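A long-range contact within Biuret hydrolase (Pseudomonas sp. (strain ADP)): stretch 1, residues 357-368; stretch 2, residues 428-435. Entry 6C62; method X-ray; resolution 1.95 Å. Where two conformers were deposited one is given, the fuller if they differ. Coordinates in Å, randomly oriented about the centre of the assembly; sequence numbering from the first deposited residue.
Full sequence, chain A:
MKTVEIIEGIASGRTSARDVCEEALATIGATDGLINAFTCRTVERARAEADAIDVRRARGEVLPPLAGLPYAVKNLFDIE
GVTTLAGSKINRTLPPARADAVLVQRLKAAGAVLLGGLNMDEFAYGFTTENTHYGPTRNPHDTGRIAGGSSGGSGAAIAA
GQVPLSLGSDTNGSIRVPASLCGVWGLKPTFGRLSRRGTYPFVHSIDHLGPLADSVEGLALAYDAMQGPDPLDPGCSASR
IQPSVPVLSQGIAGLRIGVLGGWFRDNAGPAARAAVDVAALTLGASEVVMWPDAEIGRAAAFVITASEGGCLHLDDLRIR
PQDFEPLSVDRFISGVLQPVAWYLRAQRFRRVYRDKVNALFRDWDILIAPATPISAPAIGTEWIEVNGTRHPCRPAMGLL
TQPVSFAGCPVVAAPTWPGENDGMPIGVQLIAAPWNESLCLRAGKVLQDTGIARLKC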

# COMPACT_ATOMS: atom_id res chain seq x y z
N VAL A 357 -9.72 1.00 -15.82
CA VAL A 357 -11.11 1.12 -15.44
C VAL A 357 -11.59 2.59 -15.42
O VAL A 357 -12.68 2.90 -15.93
CB VAL A 357 -11.42 0.35 -14.12
CG1 VAL A 357 -12.83 0.62 -13.64
CG2 VAL A 357 -11.24 -1.15 -14.35
N ASN A 358 -10.83 3.48 -14.80
CA ASN A 358 -11.18 4.92 -14.83
C ASN A 358 -11.25 5.46 -16.28
O ASN A 358 -12.11 6.29 -16.58
CB ASN A 358 -10.22 5.75 -13.96
CG ASN A 358 -10.47 5.54 -12.46
OD1 ASN A 358 -11.62 5.42 -12.02
ND2 ASN A 358 -9.42 5.54 -11.66
N ALA A 359 -10.39 4.97 -17.15
CA ALA A 359 -10.42 5.37 -18.56
C ALA A 359 -11.66 4.85 -19.28
O ALA A 359 -12.28 5.59 -20.05
CB ALA A 359 -9.13 4.95 -19.30
N LEU A 360 -12.05 3.61 -19.01
CA LEU A 360 -13.28 3.02 -19.54
C LEU A 360 -14.48 3.88 -19.18
O LEU A 360 -15.33 4.13 -20.04
CB LEU A 360 -13.55 1.63 -18.93
CG LEU A 360 -14.85 0.98 -19.45
CD1 LEU A 360 -14.75 0.73 -20.92
CD2 LEU A 360 -15.04 -0.36 -18.78
N PHE A 361 -14.56 4.34 -17.93
CA PHE A 361 -15.66 5.19 -17.51
C PHE A 361 -15.65 6.65 -17.98
O PHE A 361 -16.57 7.39 -17.69
CB PHE A 361 -15.88 5.12 -16.01
CG PHE A 361 -16.62 3.92 -15.58
CD1 PHE A 361 -17.99 3.81 -15.82
CD2 PHE A 361 -15.97 2.87 -14.95
CE1 PHE A 361 -18.71 2.68 -15.41
CE2 PHE A 361 -16.71 1.75 -14.56
CZ PHE A 361 -18.07 1.65 -14.80
N ARG A 362 -14.62 7.07 -18.69
CA ARG A 362 -14.69 8.32 -19.44
C ARG A 362 -15.65 8.22 -20.64
O ARG A 362 -16.05 9.23 -21.15
CB ARG A 362 -13.26 8.80 -19.83
CG ARG A 362 -12.52 9.25 -18.58
CD ARG A 362 -11.34 10.15 -18.85
NE ARG A 362 -10.10 9.39 -19.06
CZ ARG A 362 -9.29 8.90 -18.09
NH1 ARG A 362 -8.20 8.22 -18.44
NH2 ARG A 362 -9.59 9.02 -16.78
N ASP A 363 -15.99 7.03 -21.09
CA ASP A 363 -16.85 6.82 -22.24
C ASP A 363 -18.25 6.29 -21.83
O ASP A 363 -19.11 6.19 -22.68
CB ASP A 363 -16.20 5.83 -23.20
CG ASP A 363 -14.75 6.28 -23.66
OD1 ASP A 363 -14.45 7.49 -23.73
OD2 ASP A 363 -13.89 5.43 -23.91
N TRP A 364 -18.47 5.94 -20.55
CA TRP A 364 -19.70 5.25 -20.14
C TRP A 364 -20.12 5.80 -18.80
O TRP A 364 -19.24 6.13 -17.97
CB TRP A 364 -19.49 3.74 -20.08
CG TRP A 364 -19.15 3.17 -21.38
CD1 TRP A 364 -17.91 2.87 -21.86
CD2 TRP A 364 -20.06 2.89 -22.45
NE1 TRP A 364 -17.99 2.40 -23.17
CE2 TRP A 364 -19.30 2.41 -23.54
CE3 TRP A 364 -21.46 2.99 -22.59
CZ2 TRP A 364 -19.89 2.02 -24.75
CZ3 TRP A 364 -22.05 2.59 -23.78
CH2 TRP A 364 -21.28 2.13 -24.85
N ASP A 365 -21.44 5.91 -18.59
CA ASP A 365 -21.99 6.32 -17.29
C ASP A 365 -22.35 5.11 -16.41
O ASP A 365 -22.03 5.10 -15.22
CB ASP A 365 -23.19 7.23 -17.48
CG ASP A 365 -22.80 8.50 -18.25
OD1 ASP A 365 -21.98 9.23 -17.68
OD2 ASP A 365 -23.21 8.71 -19.46
N ILE A 366 -23.00 4.11 -17.02
CA ILE A 366 -23.40 2.87 -16.32
C ILE A 366 -23.09 1.67 -17.21
O ILE A 366 -23.30 1.73 -18.45
CB ILE A 366 -24.90 2.93 -15.98
CG1 ILE A 366 -25.19 3.98 -14.96
CG2 ILE A 366 -25.38 1.63 -15.37
CD1 ILE A 366 -26.49 4.63 -15.21
N LEU A 367 -22.59 0.60 -16.61
CA LEU A 367 -22.37 -0.67 -17.30
C LEU A 367 -23.13 -1.77 -16.58
O LEU A 367 -23.18 -1.76 -15.35
CB LEU A 367 -20.89 -1.01 -17.43
CG LEU A 367 -20.09 0.04 -18.25
CD1 LEU A 367 -18.59 -0.14 -18.09
CD2 LEU A 367 -20.43 -0.08 -19.73
N ILE A 368 -23.70 -2.70 -17.35
CA ILE A 368 -24.57 -3.74 -16.81
C ILE A 368 -23.94 -5.12 -16.94
O ILE A 368 -23.45 -5.53 -18.00
CB ILE A 368 -25.89 -3.79 -17.59
CG1 ILE A 368 -26.55 -2.43 -17.61
CG2 ILE A 368 -26.83 -4.80 -16.94
CD1 ILE A 368 -27.72 -2.43 -18.58
N VAL A 428 -28.96 -8.21 -11.15
CA VAL A 428 -28.17 -7.50 -12.13
C VAL A 428 -27.32 -6.44 -11.44
O VAL A 428 -27.83 -5.66 -10.62
CB VAL A 428 -29.10 -6.87 -13.21
CG1 VAL A 428 -29.92 -5.74 -12.66
CG2 VAL A 428 -28.30 -6.32 -14.35
N GLN A 429 -26.03 -6.37 -11.81
CA GLN A 429 -25.13 -5.30 -11.35
C GLN A 429 -25.29 -4.07 -12.26
O GLN A 429 -25.16 -4.18 -13.49
CB GLN A 429 -23.67 -5.75 -11.42
CG GLN A 429 -23.30 -6.95 -10.56
CD GLN A 429 -21.80 -7.21 -10.55
OE1 GLN A 429 -21.08 -6.61 -9.74
NE2 GLN A 429 -21.32 -8.15 -11.39
N LEU A 430 -25.56 -2.93 -11.64
CA LEU A 430 -25.53 -1.63 -12.29
C LEU A 430 -24.30 -0.91 -11.76
O LEU A 430 -24.23 -0.53 -10.58
CB LEU A 430 -26.81 -0.88 -11.96
CG LEU A 430 -28.13 -1.64 -12.26
CD1 LEU A 430 -29.30 -0.91 -11.65
CD2 LEU A 430 -28.32 -1.82 -13.72
N ILE A 431 -23.27 -0.80 -12.60
CA ILE A 431 -21.91 -0.44 -12.19
C ILE A 431 -21.67 0.96 -12.72
O ILE A 431 -21.92 1.23 -13.90
CB ILE A 431 -20.85 -1.36 -12.80
CG1 ILE A 431 -21.21 -2.83 -12.56
CG2 ILE A 431 -19.47 -1.10 -12.25
CD1 ILE A 431 -20.55 -3.82 -13.48
N ALA A 432 -21.14 1.82 -11.87
CA ALA A 432 -20.74 3.17 -12.29
C ALA A 432 -19.30 3.45 -11.87
O ALA A 432 -18.66 2.66 -11.17
CB ALA A 432 -21.69 4.20 -11.67
N ALA A 433 -18.78 4.60 -12.33
CA ALA A 433 -17.44 5.03 -11.98
C ALA A 433 -17.32 5.28 -10.49
O ALA A 433 -18.32 5.60 -9.86
CB ALA A 433 -17.09 6.32 -12.73
N PRO A 434 -16.09 5.20 -9.91
CA PRO A 434 -15.88 5.64 -8.57
C PRO A 434 -16.54 6.96 -8.25
O PRO A 434 -16.34 7.92 -8.97
CB PRO A 434 -14.35 5.74 -8.44
CG PRO A 434 -13.90 4.68 -9.42
CD PRO A 434 -14.83 4.85 -10.59
N TRP A 435 -17.28 6.97 -7.14
CA TRP A 435 -17.99 8.15 -6.58
C TRP A 435 -19.35 8.45 -7.21
O TRP A 435 -20.01 9.40 -6.80
CB TRP A 435 -17.10 9.41 -6.46
CG TRP A 435 -15.75 9.07 -5.89
CD1 TRP A 435 -14.56 9.20 -6.50
CD2 TRP A 435 -15.48 8.56 -4.58
NE1 TRP A 435 -13.56 8.85 -5.67
CE2 TRP A 435 -14.09 8.41 -4.48
CE3 TRP A 435 -16.28 8.23 -3.48
CZ2 TRP A 435 -13.47 7.90 -3.35
CZ3 TRP A 435 -15.66 7.72 -2.34
CH2 TRP A 435 -14.26 7.59 -2.28
O HOH W 1 -20.16 6.50 -14.14

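The two stretches, at least 60 residues apart in sequence wherever they touch, meet chiefly through antiparallel pairing of the strand 366-368 with the strand that begins before Val428, and bury 490 Å² between them. The pairing centres on Leu367 and Ile431, which form a hydrogen-bonded pair: Leu367 N donates to Ile431 O at 2.9 Å, and Ile431 N donates to Leu367 O, also at 2.9 Å. Both bonds are close to straight, with angles at hydrogen of 166° and 158°. Because all four atoms belong to the backbone, the side chains of both residues are left free to pack. Two CA-H...O contacts supplement the bonds: Ile366 CA lies 3.3 Å from Ile431 O, which therefore receives both an N-H and a C-H, and Ile368 CA lies 3.4 Å from Gln429 O.

Beyond the regular pairing, a water takes over the bridging. It donates to Asp365 O at 2.6 Å and accepts from Ala433 N at 3.0 Å, joining two backbone groups that are 4.4 Å apart, too far for a direct bond. The side chain of Asp365 takes no part; its CA-to-CB bond points away from stretch 2, and OD2 is hydrogen-bonded elsewhere in the structure.

The apolar side chains divide between the two faces of the sheet. Ile366, Ile368, Leu430 and Ala432 share one face, where Ile368 CG1 approaches Leu430 CD2 at 4.3 Å and Ile366 CG2 reaches Leu430 CB at 4.5 Å. In the conformer given, Val428 CG2 lies 3.3 Å from Ile368 CG2, short for two methyl groups. Leu367 and Ile431 occupy the other face. Aliphatic residues suit these buried positions, since they fill space without bringing polar groups that would need partners.

Phe361 extends the contact beyond the strands. Its CA-to-CB bond points toward stretch 2, and with chi1 at -79° (m) the ring is laid against the backbone of Ala432 and Ala433. Ala433 N, 3.6 Å from Phe361 CE1, and Ala432 C, 3.7 Å from Phe361 CZ, lie over one face of the ring, while Ile431 O is at its edge, 3.8 Å from Phe361 CE1. Phe361 CZ also packs on Ile431 CG2 at 4.0 Å. The small side chain of Ala433 allows a close approach, its CB 3.7 Å from Phe361 CB. Three residues earlier, Asn358 OD1 touches Pro434 CG at 3.5 Å, a van der Waals contact, while Asn358 ND2 is hydrogen-bonded elsewhere in the structure.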